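PDB 2GK3: putative cytoplasmic protein, which is of unknown function but assembles as a hexamer and belongs to the class I glutamine amidotransferase-like family. Local coordinates for residues 165-177 / 200-212. Numbering follows the deposited sequence.
Sequences ICAEAVSPEHPVV and VVLTINNDPLLVF
His-174 swings its ring against Val-201 because CG stands anti to the backbone N (chi1 -170°), while Val-201, with CG1 anti to its own N (chi1 172°), sends CG2 onto that ring. Val-201 CG2 lies over one imidazole face, 3.8 Å from the His-174 ring centroid, a CH-pi contact; CD of Pro-175 lies over the opposite face. The same CG2 also meets the edge of the Phe-212 ring, whose plane runs nearly parallel to the imidazole (11°) but is slid so far that the two barely overlap. A weak bond from Val-176 N to His-174 ND1 helps to fix the imidazole's rotation, and Val-176 CG2 rests 3.7 Å from Phe-212 CZ. The other Val-201 methyl, CG1, meets Val-177 CG2 tip to tip.

Strands 165-169 and 200-204 run antiparallel. Glu-168 and Thr-203 form a hydrogen-bonded pair, with Glu-168 N to Thr-203 O at 2.9 Å and Thr-203 N to Glu-168 O at 2.8 Å. Where the first strand gives out, Val-201 O takes two donors from the same face of its carbonyl plane, Val-170 N at 3.0 Å and Ser-171 N at 3.2 Å. Back at the Glu-168 pair, one water joins Glu-168 OE2, Thr-203 OG1 and Asn-206 N, tying the carboxylate to the type I' turn 204-207, which links strands 199-204 and 207-215. On the face opposite the Glu-168 and Thr-203 side chains, Ala-167 CB is pressed tightly on Leu-209 CD2 (3.4 Å).

A classic beta bulge, Val-201 and Leu-202 opposite Leu-210, interrupts the pairing of 199-204 with 207-215. Strand 164-169 lies between 185-194 and 199-204 in an antiparallel run that continues through 207-215 to 218-223, while Phe-252 of helix 242-253 packs against the His-174 and Phe-212 rings.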
loop_
_atom_site.group_PDB
_atom_site.type_symbol
_atom_site.label_atom_id
_atom_site.label_comp_id
_atom_site.label_asym_id
_atom_site.label_seq_id
_atom_site.Cartn_x
_atom_site.Cartn_y
_atom_site.Cartn_z
ATOM N N ILE E 165 -20.647 22.629 14.156
ATOM C CA ILE E 165 -20.828 23.636 15.179
ATOM C C ILE E 165 -20.237 24.931 14.663
ATOM O O ILE E 165 -19.261 24.917 13.901
ATOM C CB ILE E 165 -20.163 23.275 16.529
ATOM C CG1 ILE E 165 -19.005 22.289 16.337
ATOM C CG2 ILE E 165 -21.209 22.718 17.497
ATOM C CD1 ILE E 165 -17.775 22.844 15.637
ATOM N N CYS E 166 -20.826 26.042 15.091
ATOM C CA CYS E 166 -20.404 27.364 14.622
ATOM C C CYS E 166 -19.306 27.989 15.476
ATOM O O CYS E 166 -19.164 27.679 16.650
ATOM C CB CYS E 166 -21.606 28.303 14.545
ATOM S SG CYS E 166 -22.616 28.178 16.025
ATOM N N ALA E 167 -18.522 28.857 14.854
ATOM C CA ALA E 167 -17.546 29.665 15.559
ATOM C C ALA E 167 -18.285 30.735 16.343
ATOM O O ALA E 167 -19.438 31.059 16.024
ATOM C CB ALA E 167 -16.584 30.312 14.573
ATOM N N GLU E 168 -17.625 31.267 17.369
ATOM C CA GLU E 168 -18.158 32.376 18.150
ATOM C C GLU E 168 -17.070 33.387 18.455
ATOM O O GLU E 168 -15.916 33.010 18.710
ATOM C CB GLU E 168 -18.775 31.866 19.452
ATOM C CG GLU E 168 -20.210 31.384 19.268
ATOM C CD GLU E 168 -20.667 30.457 20.363
ATOM O OE1 GLU E 168 -21.779 29.899 20.236
ATOM O OE2 GLU E 168 -19.918 30.277 21.346
ATOM N N ALA E 169 -17.422 34.673 18.406
ATOM C CA ALA E 169 -16.467 35.710 18.786
ATOM C C ALA E 169 -16.522 35.930 20.292
ATOM O O ALA E 169 -17.590 36.205 20.854
ATOM C CB ALA E 169 -16.719 36.994 18.015
ATOM N N VAL E 170 -15.376 35.755 20.947
ATOM C CA VAL E 170 -15.238 36.109 22.371
ATOM C C VAL E 170 -14.511 37.444 22.567
ATOM O O VAL E 170 -14.551 38.027 23.659
ATOM C CB VAL E 170 -14.574 34.995 23.233
ATOM C CG1 VAL E 170 -15.496 33.777 23.339
ATOM C CG2 VAL E 170 -13.212 34.614 22.697
ATOM N N SER E 171 -13.845 37.916 21.513
ATOM C CA SER E 171 -13.371 39.298 21.447
ATOM C C SER E 171 -13.740 39.930 20.113
ATOM O O SER E 171 -12.843 40.184 19.297
ATOM C CB SER E 171 -11.866 39.377 21.645
ATOM O OG SER E 171 -11.492 38.804 22.879
ATOM N N PRO E 172 -15.053 40.219 19.904
ATOM C CA PRO E 172 -15.581 40.734 18.633
ATOM C C PRO E 172 -15.120 42.171 18.283
ATOM O O PRO E 172 -15.353 42.644 17.173
ATOM C CB PRO E 172 -17.101 40.671 18.830
ATOM C CG PRO E 172 -17.302 40.785 20.311
ATOM C CD PRO E 172 -16.115 40.097 20.928
ATOM N N GLU E 173 -14.472 42.847 19.223
ATOM C CA GLU E 173 -13.903 44.187 18.987
ATOM C C GLU E 173 -12.437 44.133 18.535
ATOM O O GLU E 173 -11.849 45.166 18.181
ATOM C CB GLU E 173 -14.033 45.072 20.240
ATOM C CG GLU E 173 -14.566 44.353 21.526
ATOM C CD GLU E 173 -13.627 43.265 22.101
ATOM O OE1 GLU E 173 -14.135 42.161 22.404
ATOM O OE2 GLU E 173 -12.407 43.510 22.269
ATOM N N HIS E 174 -11.851 42.934 18.563
ATOM C CA HIS E 174 -10.473 42.747 18.128
ATOM C C HIS E 174 -10.385 43.166 16.655
ATOM O O HIS E 174 -11.242 42.771 15.858
ATOM C CB HIS E 174 -10.055 41.283 18.311
ATOM C CG HIS E 174 -8.589 41.044 18.122
ATOM N ND1 HIS E 174 -8.002 40.958 16.878
ATOM C CD2 HIS E 174 -7.591 40.879 19.020
ATOM C CE1 HIS E 174 -6.707 40.749 17.018
ATOM N NE2 HIS E 174 -6.432 40.693 18.308
ATOM N N PRO E 175 -9.375 43.983 16.296
ATOM C CA PRO E 175 -9.199 44.498 14.918
ATOM C C PRO E 175 -9.420 43.476 13.798
ATOM O O PRO E 175 -10.026 43.818 12.784
ATOM C CB PRO E 175 -7.741 44.970 14.891
ATOM C CG PRO E 175 -7.355 45.204 16.299
ATOM C CD PRO E 175 -8.322 44.474 17.207
ATOM N N VAL E 176 -8.953 42.235 13.977
ATOM C CA VAL E 176 -9.038 41.202 12.936
ATOM C C VAL E 176 -10.479 40.811 12.592
ATOM O O VAL E 176 -10.819 40.576 11.424
ATOM C CB VAL E 176 -8.201 39.959 13.319
ATOM C CG1 VAL E 176 -8.591 38.735 12.498
ATOM C CG2 VAL E 176 -6.716 40.250 13.174
ATOM N N VAL E 177 -11.330 40.762 13.606
ATOM C CA VAL E 177 -12.687 40.252 13.435
ATOM C C VAL E 177 -13.777 41.317 13.598
ATOM O O VAL E 177 -14.963 41.041 13.399
ATOM C CB VAL E 177 -12.959 39.085 14.409
ATOM C CG1 VAL E 177 -11.977 37.929 14.149
ATOM C CG2 VAL E 177 -12.895 39.573 15.865
ATOM N N VAL E 200 -7.162 34.932 22.963
ATOM C CA VAL E 200 -8.202 34.138 22.301
ATOM C C VAL E 200 -9.308 35.039 21.729
ATOM O O VAL E 200 -9.968 35.782 22.462
ATOM C CB VAL E 200 -8.816 33.090 23.259
ATOM C CG1 VAL E 200 -9.978 32.349 22.595
ATOM C CG2 VAL E 200 -7.748 32.111 23.728
ATOM N N VAL E 201 -9.525 34.967 20.419
ATOM C CA VAL E 201 -10.460 35.881 19.762
ATOM C C VAL E 201 -11.763 35.196 19.343
ATOM O O VAL E 201 -12.836 35.793 19.411
ATOM C CB VAL E 201 -9.762 36.586 18.563
ATOM C CG1 VAL E 201 -10.747 37.390 17.736
ATOM C CG2 VAL E 201 -8.617 37.468 19.066
ATOM N N LEU E 202 -11.663 33.944 18.907
ATOM C CA LEU E 202 -12.823 33.167 18.488
ATOM C C LEU E 202 -12.740 31.813 19.156
ATOM O O LEU E 202 -11.642 31.303 19.400
ATOM C CB LEU E 202 -12.826 32.948 16.963
ATOM C CG LEU E 202 -12.901 34.095 15.931
ATOM C CD1 LEU E 202 -13.006 33.508 14.521
ATOM C CD2 LEU E 202 -14.090 35.025 16.218
ATOM N N THR E 203 -13.891 31.215 19.422
ATOM C CA THR E 203 -13.942 29.887 20.026
ATOM C C THR E 203 -14.865 28.996 19.214
ATOM O O THR E 203 -15.646 29.459 18.385
ATOM C CB THR E 203 -14.489 29.925 21.460
ATOM O OG1 THR E 203 -15.795 30.501 21.416
ATOM C CG2 THR E 203 -13.590 30.757 22.408
ATOM N N ILE E 204 -14.780 27.706 19.489
ATOM C CA ILE E 204 -15.566 26.719 18.805
ATOM C C ILE E 204 -15.799 25.663 19.880
ATOM O O ILE E 204 -14.834 25.210 20.489
ATOM C CB ILE E 204 -14.758 26.187 17.567
ATOM C CG1 ILE E 204 -15.613 25.305 16.651
ATOM C CG2 ILE E 204 -13.419 25.518 17.982
ATOM C CD1 ILE E 204 -14.904 24.927 15.329
ATOM N N ASN E 205 -17.057 25.333 20.180
ATOM C CA ASN E 205 -17.373 24.324 21.222
ATOM C C ASN E 205 -16.701 24.697 22.548
ATOM O O ASN E 205 -16.258 23.842 23.322
ATOM C CB ASN E 205 -16.929 22.937 20.743
ATOM C CG ASN E 205 -17.468 21.800 21.599
ATOM O OD1 ASN E 205 -18.563 21.888 22.173
ATOM N ND2 ASN E 205 -16.697 20.698 21.664
ATOM N N ASN E 206 -16.607 26.004 22.779
ATOM C CA ASN E 206 -15.907 26.568 23.928
ATOM C C ASN E 206 -14.381 26.334 23.959
ATOM O O ASN E 206 -13.716 26.740 24.910
ATOM C CB ASN E 206 -16.592 26.166 25.256
ATOM C CG ASN E 206 -18.065 26.594 25.308
ATOM O OD1 ASN E 206 -18.399 27.762 25.101
ATOM N ND2 ASN E 206 -18.944 25.643 25.561
ATOM N N ASP E 207 -13.823 25.706 22.925
ATOM C CA ASP E 207 -12.357 25.584 22.821
ATOM C C ASP E 207 -11.834 26.770 22.002
ATOM O O ASP E 207 -12.590 27.373 21.248
ATOM C CB ASP E 207 -11.942 24.279 22.145
ATOM C CG ASP E 207 -12.082 23.065 23.046
ATOM O OD1 ASP E 207 -11.629 23.098 24.216
ATOM O OD2 ASP E 207 -12.619 22.048 22.553
ATOM N N PRO E 208 -10.542 27.114 22.152
ATOM C CA PRO E 208 -10.068 28.233 21.324
ATOM C C PRO E 208 -10.145 27.882 19.829
ATOM O O PRO E 208 -9.983 26.696 19.452
ATOM C CB PRO E 208 -8.611 28.425 21.766
ATOM C CG PRO E 208 -8.250 27.244 22.542
ATOM C CD PRO E 208 -9.483 26.551 23.011
ATOM N N LEU E 209 -10.426 28.894 19.004
ATOM C CA LEU E 209 -10.431 28.725 17.543
ATOM C C LEU E 209 -9.426 29.661 16.853
ATOM O O LEU E 209 -8.648 29.228 15.993
ATOM C CB LEU E 209 -11.843 28.904 16.956
ATOM C CG LEU E 209 -11.992 28.926 15.424
ATOM C CD1 LEU E 209 -11.556 27.612 14.788
ATOM C CD2 LEU E 209 -13.428 29.254 15.010
ATOM N N LEU E 210 -9.463 30.940 17.214
ATOM C CA LEU E 210 -8.487 31.903 16.708
ATOM C C LEU E 210 -7.718 32.505 17.869
ATOM O O LEU E 210 -8.318 33.087 18.763
ATOM C CB LEU E 210 -9.173 32.991 15.866
ATOM C CG LEU E 210 -8.286 34.012 15.145
ATOM C CD1 LEU E 210 -7.281 33.364 14.138
ATOM C CD2 LEU E 210 -9.157 35.062 14.459
ATOM N N VAL E 211 -6.393 32.369 17.832
ATOM C CA VAL E 211 -5.519 32.756 18.943
ATOM C C VAL E 211 -4.308 33.534 18.421
ATOM O O VAL E 211 -3.644 33.090 17.478
ATOM C CB VAL E 211 -5.001 31.514 19.741
ATOM C CG1 VAL E 211 -4.078 31.943 20.900
ATOM C CG2 VAL E 211 -6.175 30.657 20.266
ATOM N N PHE E 212 -4.030 34.678 19.052
ATOM C CA PHE E 212 -2.884 35.528 18.689
ATOM C C PHE E 212 -1.841 35.568 19.802
ATOM O O PHE E 212 -2.176 35.634 20.981
ATOM C CB PHE E 212 -3.344 36.959 18.319
ATOM C CG PHE E 212 -4.178 37.016 17.063
ATOM C CD1 PHE E 212 -3.570 37.073 15.816
ATOM C CD2 PHE E 212 -5.571 36.965 17.128
ATOM C CE1 PHE E 212 -4.330 37.082 14.652
ATOM C CE2 PHE E 212 -6.336 36.989 15.979
ATOM C CZ PHE E 212 -5.721 37.047 14.740
HETATM O O HOH W 1 -19.159 27.150 19.367
HETATM O O HOH W 2 -17.604 28.465 21.191
#